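Local coordinates for protein putative methyltransferase (Porphyromonas gingivalis, PDB 3LL7) that probably acts as a methyltransferase, transferring a methyl group to an acceptor molecule, at residues 90-95 with 164-169; 202-207 with 243-248. All blocks are in the same frame, centred on the assembly; numbering follows the deposited sequence.

Contact 1: 90-95 with 164-169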
ATOM      1  N   PHE A  90      -0.878  -3.438 -14.556  1.00  6.34           N
ATOM      2  CA  PHE A  90      -2.251  -3.792 -14.997  1.00  6.27           C
ATOM      3  C   PHE A  90      -2.610  -3.184 -16.367  1.00  6.64           C
ATOM      4  O   PHE A  90      -3.588  -3.588 -16.990  1.00  6.14           O
ATOM      5  CB  PHE A  90      -3.313  -3.353 -13.985  1.00  7.31           C
ATOM      6  CG  PHE A  90      -3.277  -4.113 -12.687  1.00  6.87           C
ATOM      7  CD1 PHE A  90      -4.066  -5.250 -12.508  1.00  9.77           C
ATOM      8  CD2 PHE A  90      -2.437  -3.704 -11.655  1.00  8.45           C
ATOM      9  CE1 PHE A  90      -4.039  -5.960 -11.313  1.00 10.34           C
ATOM     10  CE2 PHE A  90      -2.397  -4.412 -10.456  1.00 10.11           C
ATOM     11  CZ  PHE A  90      -3.190  -5.546 -10.285  1.00 11.70           C
ATOM     12  N   ILE A  91      -1.792  -2.258 -16.843  1.00  5.96           N
ATOM     13  CA  ILE A  91      -2.174  -1.439 -17.993  1.00  7.54           C
ATOM     14  C   ILE A  91      -1.333  -1.751 -19.229  1.00  8.03           C
ATOM     15  O   ILE A  91      -0.138  -1.465 -19.246  1.00  9.12           O
ATOM     16  CB  ILE A  91      -2.057   0.081 -17.649  1.00  6.52           C
ATOM     17  CG1 ILE A  91      -2.719   0.409 -16.297  1.00  8.45           C
ATOM     18  CG2 ILE A  91      -2.613   0.976 -18.810  1.00  7.23           C
ATOM     19  CD1 ILE A  91      -4.221   0.108 -16.194  1.00  6.74           C
ATOM     20  N   ARG A  92      -1.950  -2.316 -20.265  1.00  9.01           N
ATOM     21  CA  ARG A  92      -1.251  -2.558 -21.540  1.00 10.40           C
ATOM     22  C   ARG A  92      -0.734  -1.270 -22.183  1.00 10.27           C
ATOM     23  O   ARG A  92      -1.401  -0.233 -22.142  1.00  9.67           O
ATOM     24  CB  ARG A  92      -2.157  -3.294 -22.525  1.00 10.83           C
ATOM     25  CG  ARG A  92      -2.321  -4.773 -22.249  1.00 15.11           C
ATOM     26  CD  ARG A  92      -3.020  -5.477 -23.442  1.00 20.78           C
ATOM     27  NE  ARG A  92      -2.120  -6.170 -24.382  1.00 24.53           N
ATOM     28  CZ  ARG A  92      -1.801  -5.728 -25.600  1.00 24.51           C
ATOM     29  NH1 ARG A  92      -2.289  -4.573 -26.053  1.00 24.21           N
ATOM     30  NH2 ARG A  92      -0.984  -6.436 -26.367  1.00 23.90           N
ATOM     31  N   GLU A  93       0.464  -1.341 -22.765  1.00 10.59           N
ATOM     32  CA  GLU A  93       1.091  -0.186 -23.407  1.00 10.92           C
ATOM     33  C   GLU A  93       0.219   0.339 -24.556  1.00 10.93           C
ATOM     34  O   GLU A  93      -0.255  -0.441 -25.376  1.00 10.79           O
ATOM     35  CB  GLU A  93       2.493  -0.565 -23.910  1.00 11.27           C
ATOM     36  CG  GLU A  93       3.239   0.520 -24.686  1.00 14.08           C
ATOM     37  CD  GLU A  93       3.758   1.647 -23.794  1.00 16.93           C
ATOM     38  OE1 GLU A  93       4.308   1.351 -22.706  1.00 18.44           O
ATOM     39  OE2 GLU A  93       3.618   2.826 -24.184  1.00 20.38           O
ATOM     40  N   GLY A  94      -0.003   1.653 -24.588  1.00 10.63           N
ATOM     41  CA  GLY A  94      -0.747   2.316 -25.675  1.00 10.98           C
ATOM     42  C   GLY A  94      -2.271   2.294 -25.600  1.00 11.12           C
ATOM     43  O   GLY A  94      -2.944   2.571 -26.594  1.00 11.98           O
ATOM     44  N   THR A  95      -2.818   1.987 -24.425  1.00 10.79           N
ATOM     45  CA  THR A  95      -4.270   1.879 -24.215  1.00 10.04           C
ATOM     46  C   THR A  95      -4.892   3.225 -23.754  1.00  9.27           C
ATOM     47  O   THR A  95      -4.201   4.249 -23.703  1.00  7.96           O
ATOM     48  CB  THR A  95      -4.581   0.809 -23.163  1.00 10.28           C
ATOM     49  OG1 THR A  95      -3.728   1.013 -22.029  1.00 11.28           O
ATOM     50  CG2 THR A  95      -4.371  -0.616 -23.736  1.00 10.16           C
ATOM     51  N   PRO A 164     -12.952   3.457 -22.598  1.00 14.95           N
ATOM     52  CA  PRO A 164     -11.562   3.191 -22.216  1.00 14.77           C
ATOM     53  C   PRO A 164     -11.266   1.703 -22.020  1.00 15.40           C
ATOM     54  O   PRO A 164     -12.184   0.905 -21.776  1.00 15.38           O
ATOM     55  CB  PRO A 164     -11.437   3.929 -20.878  1.00 14.78           C
ATOM     56  CG  PRO A 164     -12.815   3.808 -20.296  1.00 14.26           C
ATOM     57  CD  PRO A 164     -13.700   4.078 -21.489  1.00 14.68           C
ATOM     58  N   ASP A 165      -9.992   1.342 -22.137  1.00 15.16           N
ATOM     59  CA  ASP A 165      -9.557  -0.026 -21.854  1.00 15.59           C
ATOM     60  C   ASP A 165      -9.679  -0.249 -20.354  1.00 15.51           C
ATOM     61  O   ASP A 165     -10.093  -1.318 -19.915  1.00 15.25           O
ATOM     62  CB  ASP A 165      -8.125  -0.232 -22.341  1.00 15.13           C
ATOM     63  CG  ASP A 165      -8.011  -0.126 -23.854  1.00 16.37           C
ATOM     64  OD1 ASP A 165      -8.417  -1.088 -24.527  1.00 18.19           O
ATOM     65  OD2 ASP A 165      -7.511   0.902 -24.372  1.00 13.55           O
ATOM     66  N   TYR A 166      -9.357   0.782 -19.575  1.00 15.48           N
ATOM     67  CA  TYR A 166      -9.438   0.696 -18.113  1.00 15.81           C
ATOM     68  C   TYR A 166     -10.082   1.889 -17.428  1.00 15.72           C
ATOM     69  O   TYR A 166      -9.875   3.043 -17.819  1.00 15.40           O
ATOM     70  CB  TYR A 166      -8.061   0.473 -17.504  1.00 16.02           C
ATOM     71  CG  TYR A 166      -7.211  -0.528 -18.220  1.00 15.69           C
ATOM     72  CD1 TYR A 166      -7.233  -1.877 -17.860  1.00 16.95           C
ATOM     73  CD2 TYR A 166      -6.365  -0.129 -19.258  1.00 15.80           C
ATOM     74  CE1 TYR A 166      -6.437  -2.816 -18.533  1.00 16.00           C
ATOM     75  CE2 TYR A 166      -5.558  -1.051 -19.920  1.00 15.08           C
ATOM     76  CZ  TYR A 166      -5.603  -2.387 -19.552  1.00 16.55           C
ATOM     77  OH  TYR A 166      -4.789  -3.281 -20.207  1.00 15.49           O
ATOM     78  N   ILE A 167     -10.894   1.589 -16.422  1.00 15.05           N
ATOM     79  CA  ILE A 167     -11.454   2.600 -15.544  1.00 14.70           C
ATOM     80  C   ILE A 167     -10.891   2.357 -14.141  1.00 14.47           C
ATOM     81  O   ILE A 167     -11.072   1.272 -13.561  1.00 15.34           O
ATOM     82  CB  ILE A 167     -13.008   2.592 -15.542  1.00 14.50           C
ATOM     83  CG1 ILE A 167     -13.538   3.034 -16.916  1.00 13.69           C
ATOM     84  CG2 ILE A 167     -13.553   3.515 -14.472  1.00 13.24           C
ATOM     85  CD1 ILE A 167     -15.021   2.855 -17.109  1.00 12.27           C
ATOM     86  N   TYR A 168     -10.209   3.370 -13.620  1.00 13.80           N
ATOM     87  CA  TYR A 168      -9.573   3.299 -12.307  1.00 13.56           C
ATOM     88  C   TYR A 168     -10.357   4.136 -11.284  1.00 13.36           C
ATOM     89  O   TYR A 168     -10.806   5.251 -11.591  1.00 13.50           O
ATOM     90  CB  TYR A 168      -8.119   3.767 -12.420  1.00 13.53           C
ATOM     91  CG  TYR A 168      -7.405   3.811 -11.104  1.00 14.23           C
ATOM     92  CD1 TYR A 168      -7.001   2.635 -10.463  1.00 15.59           C
ATOM     93  CD2 TYR A 168      -7.164   5.033 -10.470  1.00 17.20           C
ATOM     94  CE1 TYR A 168      -6.330   2.697  -9.215  1.00 17.21           C
ATOM     95  CE2 TYR A 168      -6.534   5.097  -9.246  1.00 16.53           C
ATOM     96  CZ  TYR A 168      -6.129   3.930  -8.622  1.00 16.06           C
ATOM     97  OH  TYR A 168      -5.488   4.014  -7.412  1.00 16.79           O
ATOM     98  N   VAL A 169     -10.550   3.582 -10.088  1.00 12.78           N
ATOM     99  CA  VAL A 169     -11.259   4.271  -9.028  1.00 12.56           C
ATOM    100  C   VAL A 169     -10.581   4.026  -7.671  1.00 13.04           C
ATOM    101  O   VAL A 169     -10.187   2.908  -7.349  1.00 12.76           O
ATOM    102  CB  VAL A 169     -12.785   3.893  -9.039  1.00 13.59           C
ATOM    103  CG1 VAL A 169     -13.001   2.375  -8.847  1.00 12.74           C
ATOM    104  CG2 VAL A 169     -13.620   4.759  -8.067  1.00 14.80           C
TER

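Contact 2: 202-207 with 243-248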
ATOM      1  N   CYS A 202     -15.817  -0.582 -20.685  1.00 16.95           N
ATOM      2  CA  CYS A 202     -14.378  -0.707 -20.527  1.00 17.14           C
ATOM      3  C   CYS A 202     -13.996  -2.181 -20.585  1.00 17.01           C
ATOM      4  O   CYS A 202     -14.876  -3.062 -20.543  1.00 18.02           O
ATOM      5  CB  CYS A 202     -13.918  -0.064 -19.206  1.00 16.89           C
ATOM      6  SG  CYS A 202     -14.550  -0.874 -17.720  1.00 17.36           S
ATOM      7  N   SER A 203     -12.701  -2.458 -20.724  1.00 16.33           N
ATOM      8  CA  SER A 203     -12.216  -3.833 -20.629  1.00 16.22           C
ATOM      9  C   SER A 203     -12.204  -4.284 -19.170  1.00 15.63           C
ATOM     10  O   SER A 203     -12.776  -5.327 -18.848  1.00 15.40           O
ATOM     11  CB  SER A 203     -10.832  -3.995 -21.268  1.00 16.64           C
ATOM     12  OG  SER A 203     -10.905  -3.858 -22.682  1.00 18.44           O
ATOM     13  N   SER A 204     -11.573  -3.488 -18.299  1.00 14.43           N
ATOM     14  CA  SER A 204     -11.586  -3.746 -16.862  1.00 14.14           C
ATOM     15  C   SER A 204     -11.779  -2.488 -16.027  1.00 13.90           C
ATOM     16  O   SER A 204     -11.428  -1.391 -16.463  1.00 13.87           O
ATOM     17  CB  SER A 204     -10.269  -4.387 -16.425  1.00 14.18           C
ATOM     18  OG  SER A 204     -10.190  -5.727 -16.876  1.00 16.18           O
ATOM     19  N   ILE A 205     -12.340  -2.663 -14.835  1.00 13.32           N
ATOM     20  CA  ILE A 205     -12.267  -1.647 -13.789  1.00 13.09           C
ATOM     21  C   ILE A 205     -11.226  -2.096 -12.766  1.00 12.72           C
ATOM     22  O   ILE A 205     -11.246  -3.264 -12.340  1.00 12.63           O
ATOM     23  CB  ILE A 205     -13.593  -1.466 -13.041  1.00 12.98           C
ATOM     24  CG1 ILE A 205     -14.664  -0.842 -13.969  1.00 13.64           C
ATOM     25  CG2 ILE A 205     -13.403  -0.574 -11.808  1.00 14.62           C
ATOM     26  CD1 ILE A 205     -16.055  -0.909 -13.385  1.00 15.82           C
ATOM     27  N   LEU A 206     -10.360  -1.164 -12.372  1.00 12.68           N
ATOM     28  CA  LEU A 206      -9.326  -1.418 -11.334  1.00 12.89           C
ATOM     29  C   LEU A 206      -9.657  -0.496 -10.161  1.00 13.04           C
ATOM     30  O   LEU A 206      -9.707   0.731 -10.343  1.00 13.45           O
ATOM     31  CB  LEU A 206      -7.933  -1.092 -11.874  1.00 13.28           C
ATOM     32  CG  LEU A 206      -6.740  -1.389 -10.938  1.00 14.67           C
ATOM     33  CD1 LEU A 206      -6.631  -2.904 -10.607  1.00 17.65           C
ATOM     34  CD2 LEU A 206      -5.425  -0.833 -11.498  1.00 16.29           C
ATOM     35  N   ALA A 207      -9.951  -1.080  -9.006  1.00 12.24           N
ATOM     36  CA  ALA A 207     -10.315  -0.319  -7.817  1.00 12.67           C
ATOM     37  C   ALA A 207      -9.233  -0.479  -6.773  1.00 12.65           C
ATOM     38  O   ALA A 207      -8.787  -1.604  -6.497  1.00 12.87           O
ATOM     39  CB  ALA A 207     -11.642  -0.801  -7.257  1.00 12.85           C
ATOM     40  N   ARG A 243      -9.420  -6.159  -9.679  1.00 14.10           N
ATOM     41  CA  ARG A 243      -9.778  -5.939 -11.076  1.00 14.51           C
ATOM     42  C   ARG A 243     -11.059  -6.673 -11.402  1.00 15.05           C
ATOM     43  O   ARG A 243     -11.194  -7.858 -11.061  1.00 14.56           O
ATOM     44  CB  ARG A 243      -8.658  -6.383 -12.008  1.00 14.53           C
ATOM     45  CG  ARG A 243      -8.958  -6.089 -13.506  1.00 14.53           C
ATOM     46  CD  ARG A 243      -7.757  -6.424 -14.368  1.00 14.65           C
ATOM     47  NE  ARG A 243      -7.490  -7.862 -14.406  1.00 15.59           N
ATOM     48  CZ  ARG A 243      -8.140  -8.720 -15.197  1.00 15.80           C
ATOM     49  NH1 ARG A 243      -7.822 -10.016 -15.188  1.00 16.85           N
ATOM     50  NH2 ARG A 243      -9.108  -8.296 -16.014  1.00 15.64           N
HETATM   51  N   MSE A 244     -12.002  -5.957 -12.034  1.00 15.36           N
HETATM   52  CA  MSE A 244     -13.290  -6.512 -12.476  1.00 17.02           C
HETATM   53  C   MSE A 244     -13.414  -6.411 -13.982  1.00 16.83           C
HETATM   54  O   MSE A 244     -12.910  -5.469 -14.588  1.00 16.58           O
HETATM   55  CB  MSE A 244     -14.475  -5.760 -11.869  1.00 16.67           C
HETATM   56  CG  MSE A 244     -14.762  -6.148 -10.452  1.00 19.22           C
HETATM   57 SE   MSE A 244     -15.656  -4.731  -9.510  0.75 22.50          SE
HETATM   58  CE  MSE A 244     -14.103  -3.572  -9.489  1.00 20.48           C
ATOM     59  N   SER A 245     -14.091  -7.378 -14.590  1.00 16.93           N
ATOM     60  CA  SER A 245     -14.227  -7.385 -16.024  1.00 17.58           C
ATOM     61  C   SER A 245     -15.399  -8.275 -16.415  1.00 18.67           C
ATOM     62  O   SER A 245     -15.490  -9.416 -15.945  1.00 18.18           O
ATOM     63  CB  SER A 245     -12.924  -7.874 -16.667  1.00 17.30           C
ATOM     64  OG  SER A 245     -13.002  -7.846 -18.086  1.00 18.48           O
ATOM     65  N   LEU A 246     -16.312  -7.720 -17.217  1.00 19.85           N
ATOM     66  CA  LEU A 246     -17.420  -8.485 -17.861  1.00 21.43           C
ATOM     67  C   LEU A 246     -16.885  -9.295 -19.038  1.00 22.16           C
ATOM     68  O   LEU A 246     -17.572 -10.161 -19.602  1.00 22.48           O
ATOM     69  CB  LEU A 246     -18.481  -7.528 -18.399  1.00 21.48           C
ATOM     70  CG  LEU A 246     -19.576  -6.882 -17.541  1.00 23.08           C
ATOM     71  CD1 LEU A 246     -20.480  -6.028 -18.441  1.00 22.97           C
ATOM     72  CD2 LEU A 246     -20.418  -7.900 -16.806  1.00 24.16           C
ATOM     73  N   ASN A 247     -15.645  -8.984 -19.383  1.00 23.38           N
ATOM     74  CA  ASN A 247     -14.921  -9.481 -20.535  1.00 24.60           C
ATOM     75  C   ASN A 247     -14.552 -10.940 -20.395  1.00 24.33           C
ATOM     76  O   ASN A 247     -14.301 -11.614 -21.377  1.00 25.15           O
ATOM     77  CB  ASN A 247     -13.629  -8.659 -20.669  1.00 25.26           C
ATOM     78  CG  ASN A 247     -13.269  -8.337 -22.107  1.00 27.23           C
ATOM     79  OD1 ASN A 247     -13.180  -9.235 -22.953  1.00 31.22           O
ATOM     80  ND2 ASN A 247     -13.039  -7.050 -22.389  1.00 27.06           N
ATOM     81  N   GLU A 248     -14.504 -11.413 -19.158  1.00 24.13           N
ATOM     82  CA  GLU A 248     -14.008 -12.743 -18.826  1.00 23.45           C
ATOM     83  C   GLU A 248     -15.104 -13.439 -18.005  1.00 21.96           C
ATOM     84  O   GLU A 248     -15.968 -12.773 -17.433  1.00 21.30           O
ATOM     85  CB  GLU A 248     -12.684 -12.602 -18.045  1.00 24.31           C
ATOM     86  CG  GLU A 248     -11.597 -11.750 -18.782  1.00 26.80           C
ATOM     87  CD  GLU A 248     -10.544 -11.108 -17.858  1.00 30.38           C
ATOM     88  OE1 GLU A 248     -10.246 -11.665 -16.781  1.00 33.32           O
ATOM     89  OE2 GLU A 248      -9.994 -10.039 -18.216  1.00 31.51           O
TER
HETATM   90  O   HOH W   1     -15.708  -5.117 -18.386  1.00 15.95           O

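Contact 1: 90-95 with 164-169
The type II beta turn from R92 to T95, which leads into strand 96-99, packs with I91, and with the carbonyl oxygen of F90, against Y166 at the start of strand 166-173. The Y166 ring carries most of the contact. I91 CD1 sits over one face, 3.8 Å from the ring centroid and only 17° off the normal, a CH-pi contact offset toward the rim, while I91 CG2 touches Y166 CE2 at 3.7 Å. The branched isoleucine thus brings two methyls to the ring. At the edge, in the ring plane, T95 OG1 lies 3.5 Å from Y166 CE2. The phenol reaches past these groups to the turn, where R92 N donates to Y166 OH at 3.0 Å in a nearly straight bond (172°). Threonine suits its place because OG1, set between its own N and carbonyl carbon (chi1 48°), donates to R92 O at 2.6 Å and braces the turn. Its CB meets D165 OD2 at 3.2 Å; that carboxylate oxygen accepts from the backbone N of K96. Beyond the contact, I91 and Y166 both rest on V97 of strand 96-99, the parallel neighbour of strand 166-173, while F90 leans on L206 of strand 204-209.

Contact 2: 202-207 with 243-248
The guanidinium of R243 is met at its edge, close to its own plane, by S204 across the contact and by E248 further along its own segment. One nitrogen serves both: R243 NH2 donates to S204 OG at 2.9 Å, with the acceptor just 6° out of the guanidinium plane. R243 NH2 also donates to E248 OE2 at 2.9 Å on the syn side of the carboxylate. NH1 adds a weak bond to E248 OE1. The bend at chi3 (68°) turns NE off the otherwise extended arm, whose CG and CD lie beside S204, R243 CG 3.6 Å from S204 CB. Serine suits this place, being short enough to fit beside the arginine chain and still offering an acceptor.

The backbones run antiparallel. I205 and M244 form a hydrogen-bonded pair, I205 N to M244 O at 2.9 Å and M244 N to I205 O at 2.8 Å, and L206 with R243 makes the next, non-hydrogen-bonded pair. On the face bearing I205, M244, present as selenomethionine, is bent at chi3 (-70°) and brings M244 CE to 3.9 Å from I205 CG2; an unbranched, flexible side chain lets CE reach the isoleucine. I205 also packs on helix 191-198. Where strand 204-209 begins and strand 236-244 ends, water 1 donates to S203 O and accepts from L246 N.

The face with I205 and M244 is therefore apolar, while the one with L206 and R243 is mixed: with E227 holding R243 NE in a second salt bridge, the arginine faces two acids, which would favour its positive charge and theirs negative.

Contact 1 closes before contact 2 opens along the chain, and their centres lie about 10 Å apart in the same mixed sheet. Strands 166-173 and 204-209, one from each contact, are parallel neighbours: I167 O and L206 N, 2.8 Å apart, and V169 N and L206 O, 3.0 Å apart, probably bond between them. Contact 1 ties the lead-in to strand 96-99 to its partner; contact 2 continues the sheet into antiparallel strand 236-244. Read from 144-149 through 117-122, 96-99, 166-173, 204-209 and 236-244 to 225-233, this order is that of the Rossmann-like class I methyltransferases, with the reversed strand 236-244 inserted between 204-209 and 225-233, consistent with the enzyme's proposed role.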